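Local coordinates for AlkZ (Streptomyces sahachiroi, PDB 5UUJ), which is a member of the AlkZ-like DNA glycosylase family, whose fold is probably built from winged-helix-like units, at residues A[74-79]-A[168-173]; A[91-96]-A[200-205]; A[174-179]-A[188-193]; A[39-44]-A[80-85]; A[141-146]-A[157-162]. All coordinates share one frame; numbering follows the deposited sequence.

Contact 1 of 5, residues A[74-79]-A[168-173]; sequences MKTWAM and PLAWRG
A170 presses its methyl group between T76 and W77 where the end of helix 162-172 passes strand 74-77. That strand is an outer one of a three-stranded antiparallel sheet ordered 1-3-2, as in winged-helix folds, though K75 also bonds to the backbone of H177. The two axes approach to 7.8 Å. The dense part is built round A170 CB, which lies 3.5 Å from T76 OG1. The same methyl carbon is 4.0 Å from W77 CB and also touches W77 CE3. Beside this packed patch a water bridges strand and helix, accepting from T76 OG1 at 3.0 Å and donating to A170 O at 2.8 Å. Beyond it the helix ends at G173 in a Schellman motif. The more open side is at the outer indole of W77. Its CG stands beside the backbone N and anti to the carbonyl carbon (chi1 -65°); the far end of the ring leads off from the helix and meets the ring of H177, and the residue stays partly exposed. On the other flank W171 turns its pyrrole edge to the strand: CD1 lies 3.3 Å from W77 O, near the ring plane. Its NE1 donates to A78 O at 3.2 Å, a bent bond (136° at the hydrogen) whose acceptor sits 30° out of the indole plane.

Contact 2 of 5, residues A[91-96]-A[200-205]; sequences AGPYLS and KMPEPD
S96 and P202 supply the one hydrogen bond of this contact, in which the side chain of helix 91-100 reaches the backbone of the 200-203 loop. With OG anti to its own backbone N (chi1 176°), S96 directs the hydroxyl to P202 O at 2.7 Å. The donor is tilted 33° from the carbonyl plane, and the C=O...OG angle is 142°. The same oxygen lies against the next proline, with P204 CD 3.8 Å from S96 OG; P204 N has no hydrogen to offer, so this neighbour is packing alone.

The second kind of interaction is proline on backbone. G92 has no side chain, and the ring of P202 settles directly on the bare main chain, its CD 3.9 Å from G92 C. P202 CG meets P93, the two CG atoms 4.2 Å apart.

The third is apolar wrapping by the selenomethionine M201. Its CG rests 3.7 Å from G92 O and its SE 4.1 Å from L95 CB. A bend at chi3 then turns CE to S96 CA, at 3.9 Å, so that one side chain follows the helix surface from G92 to S96.

E203 occupies the N-cap position of helix 204-219, which the loop leads into directly. P93 also packs on A207 and V211 of that helix, and Y94 on A214, while A91 and L95 touch W198; helix 91-100 thus lies against helix 204-219 from its first turn as far as A214.

Contact 3 of 5, residues A[174-179]-A[188-193]; sequences VLCHGP and TLPASQ
Q193 reaches from the short helix 190-194 to the backbone of H177, and its amide ties helix to strand. CB points toward the 174-179 segment, and CG stands anti to the backbone N (chi1 -179°), starting a chain that stays extended beyond CG. CB and CG provide the span; CD comes within 4.0 Å of H177 O, and there the amide splits its tasks. NE2 donates to H177 O at 3.1 Å with a nearly straight N-H...O angle of 167°, the acceptor only 8° out of the amide plane, and it also lies beside C176 SG. OE1, the other branch, meets P179 CD tip to tip at 3.5 Å and touches G178 CA.

The bond lies beside a hairpin of strands 176-177 and 186-188, in a sheet whose 1-3-2 order with strand 136-137 is consistent with a winged-helix fold. C176 and T188 form an antiparallel hydrogen-bonded pair within it. C176 N gives to T188 O at 3.0 Å and T188 N to C176 O at 2.9 Å, while L175 CA makes a further C-H...O contact with T188 O. The hydroxyl of T188 is occupied by V134 O.

Past the strand, the ring of P190 lies against the chain, CG at 3.7 Å from C176 SG and CD beside L175 N. L189 precedes the helix at its N-cap position; its carbonyl oxygen accepts from both S192 OG and Q193 N, and its CD1 touches V174 O at 3.4 Å.

Contact 4 of 5, residues A[39-44]-A[80-85]; sequences GVQAQV and RGTLHL
V40 and L85 form an antiparallel hydrogen-bonded pair, with L85 N to V40 O at 2.8 Å and a longer return bond from V40 N to L85 O at 3.3 Å. The next pair, Q41 with H84, is non-hydrogen-bonded and brings its CA atoms to 4.6 Å. A42 N then donates to L83 O at 2.9 Å, which completes the strand pairing. End to end, CA 39 to 43 against CA 80 to 85, the touching parts run 98° apart.

On the Q41–H84 face, Q41 extends across the imidazole and places CG over the ring, 4.3 Å from its centroid, a CH-pi contact. H84 ND1 donates to T82 O at 3.0 Å from above that carbonyl's plane, which favours this ring orientation. Beyond the ring, Q41 OE1 receives R80 NH2 at 3.1 Å on a lone pair. Amide and guanidinium planes are only 25° apart, and the acceptor lies almost in the guanidinium plane. R80 is held from a second direction by NH1 on W230 O, and T82 OG1, which also borders Q41, bonds to M79 O.

The V40–L85 face is apolar: V40 CB faces L85 CB, and A42 CB packs on L85 CG at 4.1 Å, next to A48 and W45 of helix 45-53. Farther along, L83 CD2 lies against A42 O.

Strand 83-86 is the middle strand of a small antiparallel sheet ordered 40-41, 83-86, 74-77, a 1-3-2 order consistent with a winged-helix fold.

Contact 5 of 5, residues A[141-146]-A[157-162]; sequences LVTRLV and RLRSGW
V142 is the bump of helix 138-146 that fits the hollow formed by L158 and R159 of helix 155-160 and by W162, which opens helix 162-172. V142 CG1 stands anti to the backbone N (chi1 169°), and this branch rests 4.2 Å from L158 CB. R159 closes the hollow from the solvent side: it is extended from CG to NE, and its guanidinium lies with one face over V142 CG1, NH1 at 3.5 Å. T143 OG1 borders the edge of that group without bonding to it; its hydroxyl goes to D139 O, while R159 NH2 forms a salt bridge with E155.

Toward the start of segment 141-146 the side chains of L141 and W162 cross at about a right angle, L141 CD2 3.6 Å from W162 CZ2; L145 CD1 is 4.4 Å from W162 CH2. Toward its end V146 CG1 reaches L158 CD1 at 4.3 Å. No hydrogen bond joins the two segments, so packing carries the contact, much of it the aliphatic chain and guanidinium of R159. L141 and L145 also pack on helix 117-130, a third wall. Successive helices packed on a preceding one, with strands 176-177 and 186-188 following, are consistent with a winged-helix fold.

Contact 1 includes an outer strand of the sheet of contact 4 and adjoins the hairpin of contact 3; its centre is about 10 Å from those of both. K75 O and H177 N, 2.9 Å apart, probably bond contact 1 to the hairpin of contact 3; T76 O and H84 N, at 2.7 Å, probably do the same for the strands of contacts 1 and 4. Contact 2 packs beside contact 1, their centres about 11 Å apart, with L95 CB near W171 O. Contact 5 is the outlying one, about 17 Å from contacts 1 and 3 between centres and about 27 Å from contact 2; L175 CD2 and W162 CZ2, 4.2 Å apart, link it to contact 3.

Contact 1 of 5, residues A[74-79]-A[168-173]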
# COMPACT_ATOMS: atom_id res chain seq x y z
N MSE A 74 -0.50 1.39 -12.49
CA MSE A 74 0.83 1.99 -12.53
C MSE A 74 1.64 1.54 -11.33
O MSE A 74 1.09 1.14 -10.30
CB MSE A 74 0.75 3.52 -12.58
CG MSE A 74 0.68 4.21 -11.23
SE MSE A 74 0.45 6.15 -11.38
CE MSE A 74 2.23 6.65 -12.01
N LYS A 75 2.96 1.58 -11.47
CA LYS A 75 3.87 1.31 -10.36
C LYS A 75 4.70 2.55 -10.10
O LYS A 75 5.38 3.06 -10.99
CB LYS A 75 4.77 0.11 -10.67
CG LYS A 75 4.02 -1.20 -10.86
CD LYS A 75 4.93 -2.31 -11.36
CE LYS A 75 6.01 -2.66 -10.35
NZ LYS A 75 6.81 -3.84 -10.78
N THR A 76 4.65 3.04 -8.87
CA THR A 76 5.42 4.20 -8.48
C THR A 76 5.54 4.27 -6.96
O THR A 76 4.92 3.49 -6.24
CB THR A 76 4.79 5.51 -9.02
OG1 THR A 76 5.71 6.59 -8.86
CG2 THR A 76 3.48 5.83 -8.30
N TRP A 77 6.34 5.21 -6.48
CA TRP A 77 6.55 5.39 -5.05
C TRP A 77 5.50 6.33 -4.50
O TRP A 77 5.30 7.43 -5.01
CB TRP A 77 7.96 5.91 -4.79
CG TRP A 77 9.01 4.93 -5.17
CD1 TRP A 77 9.70 4.10 -4.34
CD2 TRP A 77 9.47 4.64 -6.50
NE1 TRP A 77 10.57 3.32 -5.06
CE2 TRP A 77 10.45 3.63 -6.38
CE3 TRP A 77 9.16 5.13 -7.77
CZ2 TRP A 77 11.13 3.12 -7.49
CZ3 TRP A 77 9.82 4.62 -8.86
CH2 TRP A 77 10.80 3.62 -8.72
N ALA A 78 4.81 5.88 -3.45
CA ALA A 78 3.72 6.64 -2.85
C ALA A 78 3.86 6.64 -1.32
O ALA A 78 4.82 7.20 -0.79
CB ALA A 78 2.38 6.06 -3.28
N MSE A 79 2.90 6.02 -0.63
CA MSE A 79 2.84 6.09 0.84
C MSE A 79 4.12 5.59 1.50
O MSE A 79 4.63 4.52 1.17
CB MSE A 79 1.65 5.30 1.37
CG MSE A 79 0.35 6.08 1.37
SE MSE A 79 -0.29 6.54 -0.42
CE MSE A 79 -0.52 4.71 -1.07
N PRO A 168 10.94 12.17 -4.41
CA PRO A 168 10.27 13.46 -4.63
C PRO A 168 9.72 13.60 -6.05
O PRO A 168 8.66 14.19 -6.26
CB PRO A 168 11.37 14.49 -4.37
CG PRO A 168 12.31 13.80 -3.45
CD PRO A 168 12.26 12.34 -3.78
N LEU A 169 10.46 13.07 -7.02
CA LEU A 169 10.04 13.12 -8.42
C LEU A 169 8.80 12.27 -8.63
O LEU A 169 7.88 12.67 -9.35
CB LEU A 169 11.17 12.66 -9.34
CG LEU A 169 12.16 13.72 -9.83
CD1 LEU A 169 12.71 14.55 -8.68
CD2 LEU A 169 13.31 13.05 -10.58
N ALA A 170 8.76 11.10 -8.01
CA ALA A 170 7.59 10.24 -8.09
C ALA A 170 6.39 10.95 -7.48
O ALA A 170 5.32 10.99 -8.07
CB ALA A 170 7.84 8.91 -7.37
N TRP A 171 6.60 11.55 -6.31
CA TRP A 171 5.54 12.25 -5.60
C TRP A 171 5.02 13.46 -6.38
O TRP A 171 3.85 13.82 -6.26
CB TRP A 171 6.03 12.70 -4.23
CG TRP A 171 6.31 11.57 -3.28
CD1 TRP A 171 5.92 10.27 -3.42
CD2 TRP A 171 7.04 11.65 -2.06
NE1 TRP A 171 6.37 9.53 -2.35
CE2 TRP A 171 7.06 10.35 -1.50
CE3 TRP A 171 7.68 12.68 -1.38
CZ2 TRP A 171 7.69 10.07 -0.29
CZ3 TRP A 171 8.31 12.40 -0.18
CH2 TRP A 171 8.31 11.10 0.35
N ARG A 172 5.89 14.07 -7.18
CA ARG A 172 5.49 15.22 -7.99
C ARG A 172 4.87 14.77 -9.32
O ARG A 172 4.35 15.59 -10.07
CB ARG A 172 6.68 16.15 -8.24
CG ARG A 172 6.85 17.18 -7.14
CD ARG A 172 8.26 17.75 -7.09
NE ARG A 172 8.34 18.88 -6.17
CZ ARG A 172 9.39 19.69 -6.06
NH1 ARG A 172 10.47 19.49 -6.81
NH2 ARG A 172 9.37 20.69 -5.20
N GLY A 173 4.94 13.47 -9.59
CA GLY A 173 4.28 12.90 -10.74
C GLY A 173 5.03 13.03 -12.06
O GLY A 173 4.40 13.01 -13.12
O HOH W 1 4.66 9.13 -10.08

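Contact 2 of 5, residues A[91-96]-A[200-205]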
# COMPACT_ATOMS: atom_id res chain seq x y z
N ALA A 91 -4.19 8.19 -8.73
CA ALA A 91 -2.87 8.38 -8.12
C ALA A 91 -2.64 9.81 -7.64
O ALA A 91 -1.95 10.03 -6.64
CB ALA A 91 -1.79 7.98 -9.10
N GLY A 92 -3.22 10.78 -8.35
CA GLY A 92 -2.98 12.19 -8.09
C GLY A 92 -3.06 12.60 -6.63
O GLY A 92 -2.06 13.07 -6.07
N PRO A 93 -4.24 12.45 -6.02
CA PRO A 93 -4.44 12.85 -4.62
C PRO A 93 -3.45 12.21 -3.65
O PRO A 93 -2.99 12.90 -2.74
CB PRO A 93 -5.87 12.39 -4.34
CG PRO A 93 -6.54 12.46 -5.66
CD PRO A 93 -5.49 12.02 -6.65
N TYR A 94 -3.14 10.93 -3.83
CA TYR A 94 -2.17 10.26 -2.97
C TYR A 94 -0.79 10.90 -3.09
O TYR A 94 -0.14 11.19 -2.08
CB TYR A 94 -2.06 8.77 -3.30
CG TYR A 94 -3.32 7.98 -3.08
CD1 TYR A 94 -3.76 7.69 -1.80
CD2 TYR A 94 -4.06 7.51 -4.16
CE1 TYR A 94 -4.92 6.95 -1.60
CE2 TYR A 94 -5.22 6.79 -3.97
CZ TYR A 94 -5.64 6.51 -2.69
OH TYR A 94 -6.79 5.78 -2.50
N LEU A 95 -0.35 11.11 -4.33
CA LEU A 95 0.97 11.66 -4.59
C LEU A 95 1.10 13.10 -4.10
O LEU A 95 2.15 13.48 -3.56
CB LEU A 95 1.28 11.59 -6.09
CG LEU A 95 1.39 10.19 -6.71
CD1 LEU A 95 1.63 10.30 -8.21
CD2 LEU A 95 2.50 9.38 -6.06
N SER A 96 0.05 13.88 -4.28
CA SER A 96 0.04 15.27 -3.83
C SER A 96 0.28 15.37 -2.32
O SER A 96 1.00 16.25 -1.86
CB SER A 96 -1.29 15.94 -4.19
OG SER A 96 -1.36 17.26 -3.68
N LYS A 200 -4.72 16.07 -13.95
CA LYS A 200 -3.84 17.10 -13.41
C LYS A 200 -3.82 16.98 -11.90
O LYS A 200 -4.85 16.71 -11.28
CB LYS A 200 -4.31 18.50 -13.83
CG LYS A 200 -4.60 18.63 -15.33
CD LYS A 200 -5.54 19.79 -15.63
CE LYS A 200 -4.84 21.13 -15.54
NZ LYS A 200 -5.69 22.22 -16.08
N MSE A 201 -2.65 17.15 -11.30
CA MSE A 201 -2.50 16.85 -9.88
C MSE A 201 -3.09 17.95 -9.00
O MSE A 201 -2.87 19.14 -9.25
CB MSE A 201 -1.04 16.65 -9.53
CG MSE A 201 -0.85 15.55 -8.52
SE MSE A 201 0.90 14.76 -8.64
CE MSE A 201 1.77 15.91 -7.31
N PRO A 202 -3.85 17.56 -7.97
CA PRO A 202 -4.51 18.55 -7.11
C PRO A 202 -3.58 19.10 -6.04
O PRO A 202 -2.56 18.48 -5.74
CB PRO A 202 -5.64 17.75 -6.48
CG PRO A 202 -5.07 16.38 -6.35
CD PRO A 202 -4.14 16.19 -7.52
N GLU A 203 -3.93 20.24 -5.46
CA GLU A 203 -3.21 20.76 -4.31
C GLU A 203 -3.55 19.88 -3.11
O GLU A 203 -4.56 19.19 -3.11
CB GLU A 203 -3.58 22.22 -4.04
CG GLU A 203 -3.36 23.16 -5.22
CD GLU A 203 -1.90 23.33 -5.59
OE1 GLU A 203 -1.02 22.84 -4.85
OE2 GLU A 203 -1.62 23.97 -6.63
N PRO A 204 -2.69 19.89 -2.08
CA PRO A 204 -2.91 19.00 -0.93
C PRO A 204 -4.25 19.20 -0.22
O PRO A 204 -4.85 18.22 0.20
CB PRO A 204 -1.74 19.35 0.01
CG PRO A 204 -0.69 19.91 -0.88
CD PRO A 204 -1.43 20.64 -1.96
N ASP A 205 -4.70 20.45 -0.08
CA ASP A 205 -5.96 20.72 0.62
C ASP A 205 -7.15 20.05 -0.07
O ASP A 205 -8.01 19.48 0.60
CB ASP A 205 -6.22 22.23 0.72
CG ASP A 205 -5.32 22.91 1.74
OD1 ASP A 205 -4.74 22.22 2.60
OD2 ASP A 205 -5.21 24.15 1.68

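Contact 3 of 5, residues A[174-179]-A[188-193]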
# COMPACT_ATOMS: atom_id res chain seq x y z
N VAL A 174 6.35 13.15 -12.00
CA VAL A 174 7.15 13.28 -13.21
C VAL A 174 7.86 11.97 -13.57
O VAL A 174 8.55 11.91 -14.58
CB VAL A 174 8.21 14.41 -13.09
CG1 VAL A 174 7.53 15.74 -12.86
CG2 VAL A 174 9.22 14.11 -11.99
N LEU A 175 7.69 10.94 -12.76
CA LEU A 175 8.22 9.62 -13.12
C LEU A 175 7.44 8.49 -12.48
O LEU A 175 6.84 8.63 -11.41
CB LEU A 175 9.71 9.51 -12.75
CG LEU A 175 10.23 9.37 -11.31
CD1 LEU A 175 10.03 7.99 -10.72
CD2 LEU A 175 11.71 9.70 -11.30
N CYS A 176 7.44 7.36 -13.18
CA CYS A 176 6.86 6.12 -12.69
C CYS A 176 7.51 5.00 -13.47
O CYS A 176 8.31 5.26 -14.37
CB CYS A 176 5.34 6.11 -12.88
SG CYS A 176 4.81 6.23 -14.61
N HIS A 177 7.19 3.75 -13.15
CA HIS A 177 7.72 2.62 -13.91
C HIS A 177 7.14 2.60 -15.32
O HIS A 177 5.95 2.86 -15.52
CB HIS A 177 7.40 1.30 -13.23
CG HIS A 177 8.31 0.96 -12.08
ND1 HIS A 177 8.69 -0.33 -11.80
CD2 HIS A 177 8.89 1.75 -11.15
CE1 HIS A 177 9.48 -0.32 -10.74
NE2 HIS A 177 9.62 0.92 -10.32
N GLY A 178 7.99 2.30 -16.29
CA GLY A 178 7.53 1.94 -17.62
C GLY A 178 7.44 0.43 -17.68
O GLY A 178 7.62 -0.24 -16.67
N PRO A 179 7.17 -0.11 -18.88
CA PRO A 179 7.22 -1.57 -19.03
C PRO A 179 8.64 -2.07 -18.79
O PRO A 179 9.58 -1.41 -19.21
CB PRO A 179 6.78 -1.79 -20.48
CG PRO A 179 6.15 -0.49 -20.92
CD PRO A 179 6.84 0.57 -20.14
N THR A 188 9.38 6.27 -16.88
CA THR A 188 8.76 7.12 -17.89
C THR A 188 7.85 8.17 -17.24
O THR A 188 7.62 8.13 -16.03
CB THR A 188 7.96 6.29 -18.92
OG1 THR A 188 7.69 7.08 -20.08
CG2 THR A 188 6.65 5.77 -18.32
N LEU A 189 7.36 9.10 -18.05
CA LEU A 189 6.47 10.15 -17.58
C LEU A 189 5.03 9.64 -17.48
O LEU A 189 4.49 9.14 -18.47
CB LEU A 189 6.54 11.36 -18.51
CG LEU A 189 5.78 12.61 -18.08
CD1 LEU A 189 6.49 13.30 -16.92
CD2 LEU A 189 5.63 13.57 -19.25
N PRO A 190 4.40 9.75 -16.30
CA PRO A 190 3.01 9.31 -16.13
C PRO A 190 2.05 9.92 -17.16
O PRO A 190 1.17 9.23 -17.68
CB PRO A 190 2.66 9.78 -14.72
CG PRO A 190 3.97 9.77 -14.00
CD PRO A 190 4.99 10.18 -15.01
N ALA A 191 2.23 11.20 -17.46
CA ALA A 191 1.35 11.90 -18.39
C ALA A 191 1.39 11.27 -19.79
O ALA A 191 0.35 11.10 -20.41
CB ALA A 191 1.74 13.37 -18.47
N SER A 192 2.57 10.92 -20.27
CA SER A 192 2.70 10.38 -21.62
C SER A 192 2.29 8.91 -21.69
O SER A 192 1.80 8.45 -22.72
CB SER A 192 4.14 10.54 -22.14
OG SER A 192 5.05 9.70 -21.43
N GLN A 193 2.47 8.17 -20.60
CA GLN A 193 2.13 6.75 -20.60
C GLN A 193 0.63 6.49 -20.44
O GLN A 193 0.10 5.56 -21.04
CB GLN A 193 2.89 6.01 -19.49
CG GLN A 193 2.60 4.52 -19.46
CD GLN A 193 3.62 3.73 -18.67
OE1 GLN A 193 4.36 2.92 -19.23
NE2 GLN A 193 3.68 3.96 -17.36

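Contact 4 of 5, residues A[39-44]-A[80-85]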
# COMPACT_ATOMS: atom_id res chain seq x y z
N GLY A 39 -4.00 1.39 -2.88
CA GLY A 39 -2.69 0.93 -3.29
C GLY A 39 -2.34 -0.41 -2.69
O GLY A 39 -2.95 -0.85 -1.71
N VAL A 40 -1.37 -1.07 -3.30
CA VAL A 40 -0.82 -2.33 -2.81
C VAL A 40 0.69 -2.24 -2.87
O VAL A 40 1.25 -1.88 -3.91
CB VAL A 40 -1.31 -3.54 -3.64
CG1 VAL A 40 -0.62 -4.83 -3.20
CG2 VAL A 40 -2.82 -3.68 -3.55
N GLN A 41 1.36 -2.54 -1.76
CA GLN A 41 2.82 -2.53 -1.72
C GLN A 41 3.35 -3.55 -2.71
O GLN A 41 2.92 -4.71 -2.70
CB GLN A 41 3.35 -2.81 -0.31
CG GLN A 41 3.93 -1.57 0.37
CD GLN A 41 5.00 -1.86 1.42
OE1 GLN A 41 5.10 -1.14 2.42
NE2 GLN A 41 5.82 -2.89 1.20
N ALA A 42 4.28 -3.12 -3.55
CA ALA A 42 4.72 -3.93 -4.69
C ALA A 42 6.23 -3.98 -4.83
O ALA A 42 6.75 -4.19 -5.93
CB ALA A 42 4.10 -3.38 -5.97
N GLN A 43 6.95 -3.81 -3.72
CA GLN A 43 8.40 -3.88 -3.77
C GLN A 43 8.83 -5.31 -4.08
O GLN A 43 9.77 -5.54 -4.83
CB GLN A 43 9.02 -3.40 -2.46
CG GLN A 43 10.55 -3.37 -2.47
CD GLN A 43 11.11 -2.59 -3.64
OE1 GLN A 43 10.86 -1.39 -3.78
NE2 GLN A 43 11.87 -3.26 -4.50
N VAL A 44 8.12 -6.27 -3.47
CA VAL A 44 8.25 -7.67 -3.83
C VAL A 44 7.06 -8.02 -4.72
O VAL A 44 5.93 -8.12 -4.24
CB VAL A 44 8.28 -8.58 -2.59
CG1 VAL A 44 8.51 -10.03 -3.00
CG2 VAL A 44 9.37 -8.13 -1.62
N ARG A 80 4.62 6.39 2.45
CA ARG A 80 5.83 6.06 3.20
C ARG A 80 7.05 5.91 2.28
O ARG A 80 8.07 5.36 2.68
CB ARG A 80 5.61 4.78 4.02
CG ARG A 80 4.36 4.83 4.89
CD ARG A 80 4.13 3.54 5.67
NE ARG A 80 4.04 2.37 4.80
CZ ARG A 80 2.96 2.00 4.11
NH1 ARG A 80 1.84 2.72 4.16
NH2 ARG A 80 3.00 0.92 3.35
N GLY A 81 6.92 6.40 1.06
CA GLY A 81 8.01 6.35 0.10
C GLY A 81 8.25 4.98 -0.52
O GLY A 81 9.24 4.79 -1.22
N THR A 82 7.35 4.03 -0.27
CA THR A 82 7.53 2.68 -0.80
C THR A 82 6.81 2.50 -2.13
O THR A 82 5.83 3.19 -2.43
CB THR A 82 7.01 1.61 0.19
OG1 THR A 82 5.60 1.75 0.35
CG2 THR A 82 7.69 1.73 1.54
N LEU A 83 7.30 1.56 -2.93
CA LEU A 83 6.73 1.25 -4.23
C LEU A 83 5.33 0.67 -4.10
O LEU A 83 5.13 -0.33 -3.41
CB LEU A 83 7.63 0.28 -4.98
CG LEU A 83 7.27 -0.02 -6.43
CD1 LEU A 83 7.42 1.23 -7.28
CD2 LEU A 83 8.13 -1.15 -6.97
N HIS A 84 4.37 1.30 -4.77
CA HIS A 84 2.96 0.89 -4.73
C HIS A 84 2.40 0.66 -6.13
O HIS A 84 2.78 1.34 -7.08
CB HIS A 84 2.10 1.95 -4.05
CG HIS A 84 2.05 1.85 -2.56
ND1 HIS A 84 3.02 2.40 -1.74
CD2 HIS A 84 1.13 1.30 -1.73
CE1 HIS A 84 2.70 2.17 -0.47
NE2 HIS A 84 1.56 1.51 -0.45
N LEU A 85 1.48 -0.29 -6.23
CA LEU A 85 0.55 -0.33 -7.35
C LEU A 85 -0.55 0.69 -7.08
O LEU A 85 -1.03 0.80 -5.96
CB LEU A 85 -0.06 -1.72 -7.53
CG LEU A 85 0.77 -2.79 -8.24
CD1 LEU A 85 0.18 -4.17 -8.00
CD2 LEU A 85 0.86 -2.51 -9.73
O HOH W 2 9.84 0.22 -2.11

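Contact 5 of 5, residues A[141-146]-A[157-162]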
# COMPACT_ATOMS: atom_id res chain seq x y z
N LEU A 141 18.73 6.98 -17.87
CA LEU A 141 18.20 8.26 -17.42
C LEU A 141 19.28 9.10 -16.73
O LEU A 141 19.38 10.31 -16.97
CB LEU A 141 17.02 8.04 -16.47
CG LEU A 141 16.43 9.30 -15.82
CD1 LEU A 141 15.99 10.32 -16.86
CD2 LEU A 141 15.27 8.94 -14.90
N VAL A 142 20.08 8.46 -15.89
CA VAL A 142 21.15 9.16 -15.18
C VAL A 142 22.18 9.67 -16.17
O VAL A 142 22.74 10.75 -16.00
CB VAL A 142 21.82 8.25 -14.13
CG1 VAL A 142 23.10 8.88 -13.59
CG2 VAL A 142 20.86 7.96 -12.99
N THR A 143 22.43 8.89 -17.22
CA THR A 143 23.39 9.27 -18.25
C THR A 143 22.91 10.52 -19.00
O THR A 143 23.70 11.40 -19.31
CB THR A 143 23.63 8.12 -19.26
OG1 THR A 143 24.22 7.01 -18.57
CG2 THR A 143 24.55 8.56 -20.39
N ARG A 144 21.61 10.58 -19.27
CA ARG A 144 21.02 11.75 -19.91
C ARG A 144 21.19 12.98 -19.01
O ARG A 144 21.55 14.06 -19.49
CB ARG A 144 19.53 11.53 -20.20
CG ARG A 144 19.24 10.64 -21.40
CD ARG A 144 19.63 11.30 -22.71
NE ARG A 144 19.05 12.63 -22.85
CZ ARG A 144 17.83 12.87 -23.33
NH1 ARG A 144 17.05 11.88 -23.72
NH2 ARG A 144 17.39 14.12 -23.42
N LEU A 145 20.93 12.80 -17.72
CA LEU A 145 20.99 13.89 -16.76
C LEU A 145 22.39 14.49 -16.63
O LEU A 145 22.55 15.71 -16.67
CB LEU A 145 20.50 13.41 -15.39
CG LEU A 145 19.00 13.15 -15.27
CD1 LEU A 145 18.68 12.35 -14.01
CD2 LEU A 145 18.23 14.47 -15.28
N VAL A 146 23.40 13.63 -16.48
CA VAL A 146 24.75 14.11 -16.22
C VAL A 146 25.37 14.75 -17.46
O VAL A 146 26.41 15.40 -17.37
CB VAL A 146 25.67 12.97 -15.72
CG1 VAL A 146 25.16 12.44 -14.37
CG2 VAL A 146 25.80 11.87 -16.77
N ARG A 157 26.58 10.75 -6.88
CA ARG A 157 25.45 10.87 -5.97
C ARG A 157 24.18 10.24 -6.56
O ARG A 157 23.43 9.57 -5.85
CB ARG A 157 25.17 12.34 -5.63
CG ARG A 157 26.24 13.02 -4.78
CD ARG A 157 26.25 12.48 -3.36
NE ARG A 157 26.94 13.38 -2.44
CZ ARG A 157 27.09 13.16 -1.14
NH1 ARG A 157 26.61 12.06 -0.58
NH2 ARG A 157 27.73 14.05 -0.38
N LEU A 158 23.96 10.45 -7.85
CA LEU A 158 22.73 10.03 -8.50
C LEU A 158 22.64 8.51 -8.68
O LEU A 158 21.58 7.93 -8.49
CB LEU A 158 22.57 10.71 -9.86
CG LEU A 158 22.19 12.19 -9.82
CD1 LEU A 158 22.24 12.79 -11.22
CD2 LEU A 158 20.80 12.39 -9.22
N ARG A 159 23.75 7.88 -9.03
CA ARG A 159 23.74 6.44 -9.28
C ARG A 159 23.58 5.64 -7.99
O ARG A 159 22.74 4.74 -7.90
CB ARG A 159 25.02 6.00 -10.00
CG ARG A 159 25.13 6.52 -11.43
CD ARG A 159 26.08 5.68 -12.27
NE ARG A 159 26.52 6.39 -13.47
CZ ARG A 159 25.81 6.49 -14.59
NH1 ARG A 159 24.62 5.92 -14.68
NH2 ARG A 159 26.30 7.16 -15.63
N SER A 160 24.39 5.98 -6.98
CA SER A 160 24.41 5.21 -5.74
C SER A 160 23.16 5.43 -4.90
O SER A 160 22.72 4.52 -4.19
CB SER A 160 25.65 5.59 -4.92
OG SER A 160 25.63 6.95 -4.55
N GLY A 161 22.57 6.62 -4.98
CA GLY A 161 21.41 6.98 -4.18
C GLY A 161 20.18 7.33 -5.00
O GLY A 161 19.37 8.15 -4.58
N TRP A 162 20.04 6.70 -6.16
CA TRP A 162 18.89 6.97 -7.03
C TRP A 162 17.57 6.64 -6.33
O TRP A 162 16.58 7.35 -6.49
CB TRP A 162 18.99 6.16 -8.33
CG TRP A 162 17.87 6.47 -9.27
CD1 TRP A 162 16.96 5.59 -9.79
CD2 TRP A 162 17.52 7.75 -9.80
NE1 TRP A 162 16.08 6.24 -10.61
CE2 TRP A 162 16.40 7.58 -10.63
CE3 TRP A 162 18.05 9.04 -9.65
CZ2 TRP A 162 15.80 8.64 -11.32
CZ3 TRP A 162 17.46 10.09 -10.33
CH2 TRP A 162 16.34 9.88 -11.15